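Uncharacterized protein (Parabacteroides merdae, PDB 4R7F) is of unknown function but is built from immunoglobulin-like beta-sandwich domains and is probably related to the plug proteins of the type 9 secretion system. Local coordinates at residues Q161-N166 with N372-Y377; F165-K170 with L181-Y186; M227-N232 with Y291-T296. All blocks are in the same frame, centred on the assembly; numbering follows the deposited sequence.

Contact 1: residues Q161-N166 with N372-Y377; sequences QQVSFN and NEYSIY
Ile376 lies over one face of the Phe165 ring, with CG2 10° off the normal and 3.8 Å from the ring centroid, a CH-pi contact almost straight over the ring centre. Its other branch reaches the same ring base, where CD1 sits 4.0 Å from Phe165 CG, and meets Val163 CG1 tip to tip. The second methyl of that valine, CG2, rests on a face of the Tyr374 ring, displaced toward the rim and 3.7 Å from CD2. The segments belong to the two facing sheets of a beta sandwich, consistent with the immunoglobulin-like domains of this protein: the strand axes approach to 9.6 Å and cross at -34°, and every second side chain points inward. At one end this apolar layer turns polar. Gln161 OE1 accepts two bonds, from Tyr374 OH at 2.7 Å in the carbonyl plane on a lone pair, and from Asn372 ND2 at 3.1 Å, nearly straight but above that plane. The extended glutamine chain brings the carbonyl oxygen to the edge of the tyrosine ring, whose OH also bonds Gln187 NE2 of strand 181-187. Asn372 ND2 also bonds Ala220 O, and Gln161 NE2 is held by the carbonyls of Tyr368 and Thr370.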
# COMPACT_ATOMS: atom_id res chain seq x y z
N GLN A 161 18.15 1.10 -2.12
CA GLN A 161 16.94 1.04 -2.89
C GLN A 161 17.10 1.97 -4.09
O GLN A 161 17.66 3.05 -3.97
CB GLN A 161 15.73 1.45 -2.04
CG GLN A 161 15.15 0.25 -1.33
CD GLN A 161 14.21 0.56 -0.20
OE1 GLN A 161 13.62 1.65 -0.08
NE2 GLN A 161 14.04 -0.42 0.64
N GLN A 162 16.60 1.57 -5.24
CA GLN A 162 16.66 2.42 -6.41
C GLN A 162 15.27 2.66 -6.96
O GLN A 162 14.49 1.74 -7.15
CB GLN A 162 17.54 1.76 -7.46
CG GLN A 162 17.57 2.45 -8.82
CD GLN A 162 18.85 2.11 -9.62
OE1 GLN A 162 19.55 1.14 -9.32
NE2 GLN A 162 19.19 2.95 -10.59
N VAL A 163 14.99 3.93 -7.24
CA VAL A 163 13.75 4.37 -7.87
C VAL A 163 13.91 4.51 -9.37
O VAL A 163 14.90 5.05 -9.86
CB VAL A 163 13.37 5.76 -7.36
CG1 VAL A 163 12.08 6.22 -8.01
CG2 VAL A 163 13.24 5.74 -5.84
N SER A 164 12.90 4.06 -10.08
CA SER A 164 12.92 4.01 -11.54
C SER A 164 11.57 4.58 -11.91
O SER A 164 10.57 4.22 -11.28
CB SER A 164 13.03 2.55 -12.05
OG SER A 164 14.19 1.84 -11.58
N PHE A 165 11.53 5.49 -12.87
CA PHE A 165 10.22 5.98 -13.33
C PHE A 165 10.18 6.48 -14.75
O PHE A 165 11.21 6.83 -15.31
CB PHE A 165 9.64 7.03 -12.36
CG PHE A 165 10.31 8.38 -12.42
CD1 PHE A 165 11.43 8.64 -11.65
CD2 PHE A 165 9.80 9.38 -13.21
CE1 PHE A 165 12.03 9.90 -11.68
CE2 PHE A 165 10.41 10.62 -13.28
CZ PHE A 165 11.52 10.88 -12.50
N ASN A 166 8.97 6.54 -15.31
CA ASN A 166 8.72 7.06 -16.66
C ASN A 166 7.60 8.03 -16.57
O ASN A 166 6.65 7.79 -15.84
CB ASN A 166 8.30 5.96 -17.64
CG ASN A 166 9.31 4.83 -17.68
OD1 ASN A 166 10.29 4.89 -18.40
ND2 ASN A 166 9.08 3.81 -16.85
N ASN A 372 9.86 1.79 2.40
CA ASN A 372 9.98 3.26 2.36
C ASN A 372 9.04 3.77 1.31
O ASN A 372 8.56 3.02 0.48
CB ASN A 372 11.40 3.68 1.99
CG ASN A 372 12.38 3.43 3.11
OD1 ASN A 372 12.19 3.86 4.26
ND2 ASN A 372 13.42 2.72 2.79
N GLU A 373 8.77 5.07 1.35
CA GLU A 373 7.99 5.68 0.28
C GLU A 373 8.83 6.73 -0.43
O GLU A 373 9.73 7.31 0.16
CB GLU A 373 6.73 6.31 0.83
CG GLU A 373 6.94 7.54 1.70
CD GLU A 373 5.69 7.91 2.44
OE1 GLU A 373 5.27 7.13 3.33
OE2 GLU A 373 5.12 8.96 2.13
N TYR A 374 8.51 6.98 -1.70
CA TYR A 374 9.23 7.94 -2.51
C TYR A 374 8.22 8.74 -3.28
O TYR A 374 7.40 8.16 -3.97
CB TYR A 374 10.14 7.23 -3.50
CG TYR A 374 11.18 6.42 -2.81
CD1 TYR A 374 10.91 5.13 -2.39
CD2 TYR A 374 12.40 6.96 -2.50
CE1 TYR A 374 11.88 4.38 -1.73
CE2 TYR A 374 13.37 6.20 -1.85
CZ TYR A 374 13.11 4.93 -1.45
OH TYR A 374 14.08 4.21 -0.73
N SER A 375 8.27 10.05 -3.15
CA SER A 375 7.37 10.92 -3.88
C SER A 375 8.15 11.61 -5.02
O SER A 375 9.21 12.18 -4.79
CB SER A 375 6.74 11.95 -2.95
OG SER A 375 6.15 11.38 -1.79
N ILE A 376 7.62 11.53 -6.23
CA ILE A 376 8.22 12.03 -7.45
C ILE A 376 7.35 13.18 -7.92
O ILE A 376 6.16 13.00 -8.18
CB ILE A 376 8.24 10.95 -8.51
CG1 ILE A 376 9.03 9.75 -7.98
CG2 ILE A 376 8.86 11.45 -9.82
CD1 ILE A 376 8.74 8.49 -8.75
N TYR A 377 7.93 14.37 -7.93
CA TYR A 377 7.27 15.61 -8.30
C TYR A 377 7.86 16.06 -9.62
O TYR A 377 9.08 16.21 -9.72
CB TYR A 377 7.57 16.71 -7.27
CG TYR A 377 6.90 16.57 -5.92
CD1 TYR A 377 7.30 15.62 -5.00
CD2 TYR A 377 5.87 17.39 -5.57
CE1 TYR A 377 6.68 15.50 -3.76
CE2 TYR A 377 5.26 17.30 -4.34
CZ TYR A 377 5.67 16.35 -3.44
OH TYR A 377 5.03 16.28 -2.22

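Contact 2: residues F165-K170 with L181-Y186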
# COMPACT_ATOMS: atom_id res chain seq x y z
N PHE A 165 11.53 5.49 -12.87
CA PHE A 165 10.22 5.98 -13.33
C PHE A 165 10.18 6.48 -14.75
O PHE A 165 11.21 6.83 -15.31
CB PHE A 165 9.64 7.03 -12.36
CG PHE A 165 10.31 8.38 -12.42
CD1 PHE A 165 11.43 8.64 -11.65
CD2 PHE A 165 9.80 9.38 -13.21
CE1 PHE A 165 12.03 9.90 -11.68
CE2 PHE A 165 10.41 10.62 -13.28
CZ PHE A 165 11.52 10.88 -12.50
N ASN A 166 8.97 6.54 -15.31
CA ASN A 166 8.72 7.06 -16.66
C ASN A 166 7.60 8.03 -16.57
O ASN A 166 6.65 7.79 -15.84
CB ASN A 166 8.30 5.96 -17.64
CG ASN A 166 9.31 4.83 -17.68
OD1 ASN A 166 10.29 4.89 -18.40
ND2 ASN A 166 9.08 3.81 -16.85
N ILE A 167 7.71 9.11 -17.31
CA ILE A 167 6.67 10.07 -17.40
C ILE A 167 5.96 9.77 -18.69
O ILE A 167 6.56 9.83 -19.74
CB ILE A 167 7.22 11.50 -17.45
CG1 ILE A 167 8.01 11.78 -16.17
CG2 ILE A 167 6.09 12.48 -17.65
CD1 ILE A 167 8.72 13.11 -16.19
N ASN A 168 4.68 9.41 -18.58
CA ASN A 168 3.81 9.15 -19.70
C ASN A 168 2.98 10.39 -20.06
O ASN A 168 2.09 10.75 -19.34
CB ASN A 168 2.91 7.97 -19.33
CG ASN A 168 3.72 6.73 -18.91
OD1 ASN A 168 4.71 6.38 -19.54
ND2 ASN A 168 3.28 6.07 -17.86
N ASN A 169 3.31 11.01 -21.20
CA ASN A 169 2.80 12.30 -21.59
C ASN A 169 2.18 12.37 -22.99
O ASN A 169 2.27 13.41 -23.63
CB ASN A 169 3.89 13.40 -21.47
CG ASN A 169 5.01 13.24 -22.48
OD1 ASN A 169 5.36 12.14 -22.89
ND2 ASN A 169 5.55 14.33 -22.92
N LYS A 170 1.49 11.31 -23.40
CA LYS A 170 0.79 11.30 -24.69
C LYS A 170 -0.19 12.49 -24.81
O LYS A 170 -0.30 13.10 -25.86
CB LYS A 170 0.03 9.98 -24.89
CG LYS A 170 -0.73 9.93 -26.22
CD LYS A 170 -1.31 8.56 -26.59
CE LYS A 170 -2.38 8.08 -25.60
NZ LYS A 170 -3.57 8.95 -25.34
N LEU A 181 11.61 20.29 -17.85
CA LEU A 181 11.12 19.59 -16.64
C LEU A 181 12.11 19.77 -15.51
O LEU A 181 13.31 19.78 -15.74
CB LEU A 181 10.96 18.09 -16.91
CG LEU A 181 9.91 17.70 -17.95
CD1 LEU A 181 9.77 16.20 -17.94
CD2 LEU A 181 8.57 18.39 -17.69
N LYS A 182 11.61 19.94 -14.28
CA LYS A 182 12.45 19.86 -13.10
C LYS A 182 11.79 18.79 -12.22
O LYS A 182 10.61 18.91 -11.89
CB LYS A 182 12.49 21.20 -12.37
CG LYS A 182 12.92 22.36 -13.25
CD LYS A 182 13.07 23.62 -12.43
CE LYS A 182 13.44 24.81 -13.29
NZ LYS A 182 12.39 25.84 -13.27
N ILE A 183 12.57 17.81 -11.79
CA ILE A 183 12.05 16.66 -11.03
C ILE A 183 12.65 16.65 -9.63
O ILE A 183 13.85 16.76 -9.46
CB ILE A 183 12.49 15.34 -11.69
CG1 ILE A 183 12.34 15.40 -13.23
CG2 ILE A 183 11.76 14.15 -11.05
CD1 ILE A 183 11.10 14.81 -13.80
N PHE A 184 11.81 16.46 -8.62
CA PHE A 184 12.29 16.23 -7.26
C PHE A 184 11.76 14.92 -6.77
O PHE A 184 10.57 14.62 -6.96
CB PHE A 184 11.82 17.34 -6.31
CG PHE A 184 12.58 18.61 -6.51
CD1 PHE A 184 12.34 19.40 -7.59
CD2 PHE A 184 13.61 18.96 -5.65
CE1 PHE A 184 13.06 20.56 -7.80
CE2 PHE A 184 14.33 20.13 -5.85
CZ PHE A 184 14.06 20.93 -6.93
N VAL A 185 12.64 14.15 -6.15
CA VAL A 185 12.30 12.87 -5.54
C VAL A 185 12.63 12.87 -4.05
O VAL A 185 13.74 13.16 -3.64
CB VAL A 185 13.04 11.73 -6.29
CG1 VAL A 185 12.71 10.40 -5.66
CG2 VAL A 185 12.62 11.73 -7.76
N TYR A 186 11.65 12.54 -3.23
CA TYR A 186 11.81 12.62 -1.79
C TYR A 186 11.58 11.27 -1.19
O TYR A 186 10.58 10.62 -1.49
CB TYR A 186 10.80 13.61 -1.20
CG TYR A 186 10.92 15.02 -1.71
CD1 TYR A 186 11.80 15.91 -1.13
CD2 TYR A 186 10.15 15.47 -2.76
CE1 TYR A 186 11.91 17.23 -1.57
CE2 TYR A 186 10.27 16.78 -3.22
CZ TYR A 186 11.16 17.66 -2.61
OH TYR A 186 11.32 18.96 -3.06
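Leu181, the first residue of segment 181-186, directs its side chain at Ile167. Its CG stands anti to the carbonyl carbon (chi1 -64°) and its chain runs on extended, so that CD1 ends 3.7 Å from Ile167 CD1. The two branched chains meet methyl to methyl, with only their tips touching. Two residues on, Ile183 contributes both of its branches. CG2, which is anti to the backbone N, comes to 3.6 Å from Phe165 CZ, an oblique approach to the far end of that ring. The other branch carries CD1 to 3.8 Å from Ile167 CD1 and grazes Phe165 CZ at 4.2 Å; its chi2 of -97° is displaced from a staggered position, and this rotation is what sets CD1 between the two partners. Ile167 CD1 is therefore shared by Leu181 and Ile183, while both branches of Ile183 converge on Phe165 CZ. Val185 closes the series with a looser touch, CG2 standing 4.4 Å from Phe165 CE1. The spacing of Leu181, Ile183 and Val185 shows one face of the strand being used, and no hydrogen bond joins the segments. Ile167 CG1 lies in the plane of the Phe165 ring at its edge, so the two inward residues of segment 165-170 also brace each other. The axes of strands 165-168 and 181-186 come no nearer than 11.8 Å and run 139° apart, the separation of facing sheets of a beta sandwich rather than of paired strands, consistent with the immunoglobulin-like domains of this protein. Tyr210 of strand 207-219 also packs against Phe165, Ile167, Leu181 and Ile183. Val378 of strand 373-380 touches both isoleucines, and the short helix 177-180 leads directly into Leu181, on an outermost strand of its sheet within this chain.

Contact 3: residues M227-N232 with Y291-T296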
# COMPACT_ATOMS: atom_id res chain seq x y z
N MSE A 227 6.88 4.38 19.36
CA MSE A 227 6.70 4.74 20.75
C MSE A 227 5.29 5.25 20.84
O MSE A 227 4.79 5.84 19.88
CB MSE A 227 7.81 5.79 20.87
CG MSE A 227 7.79 6.72 22.01
SE MSE A 227 6.56 8.18 21.76
CE MSE A 227 7.59 9.76 21.27
N GLU A 228 4.61 5.03 21.96
CA GLU A 228 3.23 5.50 22.15
C GLU A 228 3.01 5.84 23.60
O GLU A 228 3.45 5.09 24.47
CB GLU A 228 2.19 4.43 21.85
CG GLU A 228 2.08 3.93 20.43
CD GLU A 228 0.89 3.01 20.25
OE1 GLU A 228 -0.05 3.09 21.09
OE2 GLU A 228 0.88 2.19 19.29
N PHE A 229 2.29 6.92 23.86
CA PHE A 229 1.93 7.25 25.23
C PHE A 229 0.55 7.87 25.25
O PHE A 229 0.38 9.09 25.25
CB PHE A 229 2.98 8.12 25.93
CG PHE A 229 3.21 9.48 25.29
CD1 PHE A 229 3.97 9.60 24.12
CD2 PHE A 229 2.74 10.64 25.90
CE1 PHE A 229 4.20 10.85 23.56
CE2 PHE A 229 2.96 11.88 25.33
CZ PHE A 229 3.69 12.00 24.16
N LEU A 230 -0.43 6.97 25.32
CA LEU A 230 -1.82 7.31 25.22
C LEU A 230 -2.47 7.63 26.57
O LEU A 230 -3.58 8.17 26.60
CB LEU A 230 -2.57 6.17 24.57
CG LEU A 230 -2.07 5.69 23.22
CD1 LEU A 230 -3.02 4.62 22.69
CD2 LEU A 230 -1.95 6.84 22.24
N SER A 231 -1.78 7.32 27.66
CA SER A 231 -2.19 7.83 28.98
C SER A 231 -1.01 7.86 29.92
O SER A 231 0.07 7.33 29.59
CB SER A 231 -3.30 6.96 29.58
OG SER A 231 -2.76 5.83 30.24
N ASN A 232 -1.23 8.46 31.09
CA ASN A 232 -0.26 8.38 32.20
C ASN A 232 -0.40 7.17 33.16
O ASN A 232 0.33 7.08 34.13
CB ASN A 232 -0.25 9.68 33.04
CG ASN A 232 -1.63 10.08 33.55
OD1 ASN A 232 -2.50 9.26 33.81
ND2 ASN A 232 -1.82 11.36 33.68
N TYR A 291 3.35 16.08 27.29
CA TYR A 291 4.25 15.53 28.29
C TYR A 291 5.67 15.79 27.80
O TYR A 291 5.90 15.98 26.62
CB TYR A 291 4.02 14.02 28.47
CG TYR A 291 2.65 13.58 29.02
CD1 TYR A 291 1.68 14.50 29.45
CD2 TYR A 291 2.34 12.23 29.12
CE1 TYR A 291 0.45 14.07 29.95
CE2 TYR A 291 1.12 11.80 29.63
CZ TYR A 291 0.18 12.72 30.05
OH TYR A 291 -1.04 12.28 30.54
N ILE A 292 6.63 15.81 28.72
CA ILE A 292 8.03 15.86 28.34
C ILE A 292 8.46 14.45 28.00
O ILE A 292 8.44 13.59 28.87
CB ILE A 292 8.95 16.32 29.48
CG1 ILE A 292 8.56 17.69 30.00
CG2 ILE A 292 10.39 16.36 29.00
CD1 ILE A 292 8.72 18.76 28.97
N VAL A 293 8.84 14.21 26.76
CA VAL A 293 9.33 12.88 26.40
C VAL A 293 10.84 12.83 26.33
O VAL A 293 11.45 13.68 25.72
CB VAL A 293 8.70 12.41 25.10
CG1 VAL A 293 9.15 11.00 24.78
CG2 VAL A 293 7.19 12.53 25.22
N HIS A 294 11.44 11.81 26.97
CA HIS A 294 12.87 11.68 27.09
C HIS A 294 13.37 10.56 26.22
O HIS A 294 13.01 9.39 26.42
CB HIS A 294 13.30 11.37 28.52
CG HIS A 294 12.90 12.41 29.51
ND1 HIS A 294 13.75 13.40 29.93
CD2 HIS A 294 11.73 12.63 30.15
CE1 HIS A 294 13.13 14.19 30.78
NE2 HIS A 294 11.89 13.75 30.91
N PHE A 295 14.25 10.93 25.28
CA PHE A 295 14.85 9.98 24.34
C PHE A 295 16.27 9.71 24.76
O PHE A 295 16.97 10.65 25.15
CB PHE A 295 14.91 10.55 22.93
CG PHE A 295 13.57 10.77 22.29
CD1 PHE A 295 12.81 11.88 22.61
CD2 PHE A 295 13.11 9.92 21.32
CE1 PHE A 295 11.61 12.10 21.99
CE2 PHE A 295 11.89 10.13 20.71
CZ PHE A 295 11.15 11.22 21.04
N THR A 296 16.69 8.46 24.63
CA THR A 296 18.02 8.03 24.99
C THR A 296 18.57 7.11 23.94
O THR A 296 17.92 6.11 23.63
CB THR A 296 18.00 7.28 26.35
OG1 THR A 296 17.54 8.17 27.37
CG2 THR A 296 19.36 6.84 26.71
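Methyl contacts make up the first group. Met227, present as selenomethionine, leaves the backbone with CG anti to N (chi1 164°), then bends at its next two torsions, which brings CE to 4.0 Å from Val293 CG1, tip to tip. The same methyl stands 3.9 Å from Phe295 CZ, the two side chains crossing at about a right angle. Val293 uses its other methyl on a different partner: CG2 lies 3.7 Å from Phe229 CZ and approaches the ring obliquely. Its two methyls are thus divided between the neighbouring inward residues of segment 227-232.

Strand 225-228 belongs to the sheet that contains strand 342-352, and Met227 and Phe229 bond through their backbones to Tyr344 and Gly342; strand 290-298 lies in another sheet, next to strands 248-253 and 332-340. The contact therefore joins the inner faces of two facing sheets, consistent with a beta sandwich of the immunoglobulin-like kind, with the end-to-end directions of the touching parts 143° apart.

The aromatic group pairs Phe229 with Tyr291. Their side chains slide past each other in opposite directions, and the rings, 35° apart in plane and 5.8 Å between centroids, meet through Phe229 CD2 and Tyr291 CD2 at 3.6 Å. An alanine in place of Phe229 would take away the ring and would probably leave Tyr291 CD2 and Val293 CG2 less firmly packed, loosening the join between the sheets here.

Polar groups appear at the end of segment 227-232. Asn232 crosses the tip of Tyr291 with its amide almost parallel to the ring, its CB 3.7 Å and its ND2 3.4 Å from Tyr291 OH. Tyr249 of strand 248-253 also meets the Tyr291 ring, their planes oblique to each other, and touches Asn232.

How the contacts relate
Contacts 1 and 2 are neighbouring parts of one sandwich interior: their centres lie about 10 Å apart, they share Phe165, and strand 160-168 faces strands 373-380 and 181-187, which pair side by side. Probable backbone hydrogen bonds, Tyr377 N to Phe184 O at 2.8 Å and Ser375 N to Tyr186 O at 2.9 Å, join the two second segments directly. Contact 3 belongs to a separate sandwich across the chain's centre, about 33 Å from contact 1 and 40 Å from contact 2, centre to centre. Contact 1 borders a magnesium site formed by Glu223, Asp269, Asp271 and Gln371: Asn372, not itself a listed ligand, directly follows Gln371, its side chain about 4 Å from the ion.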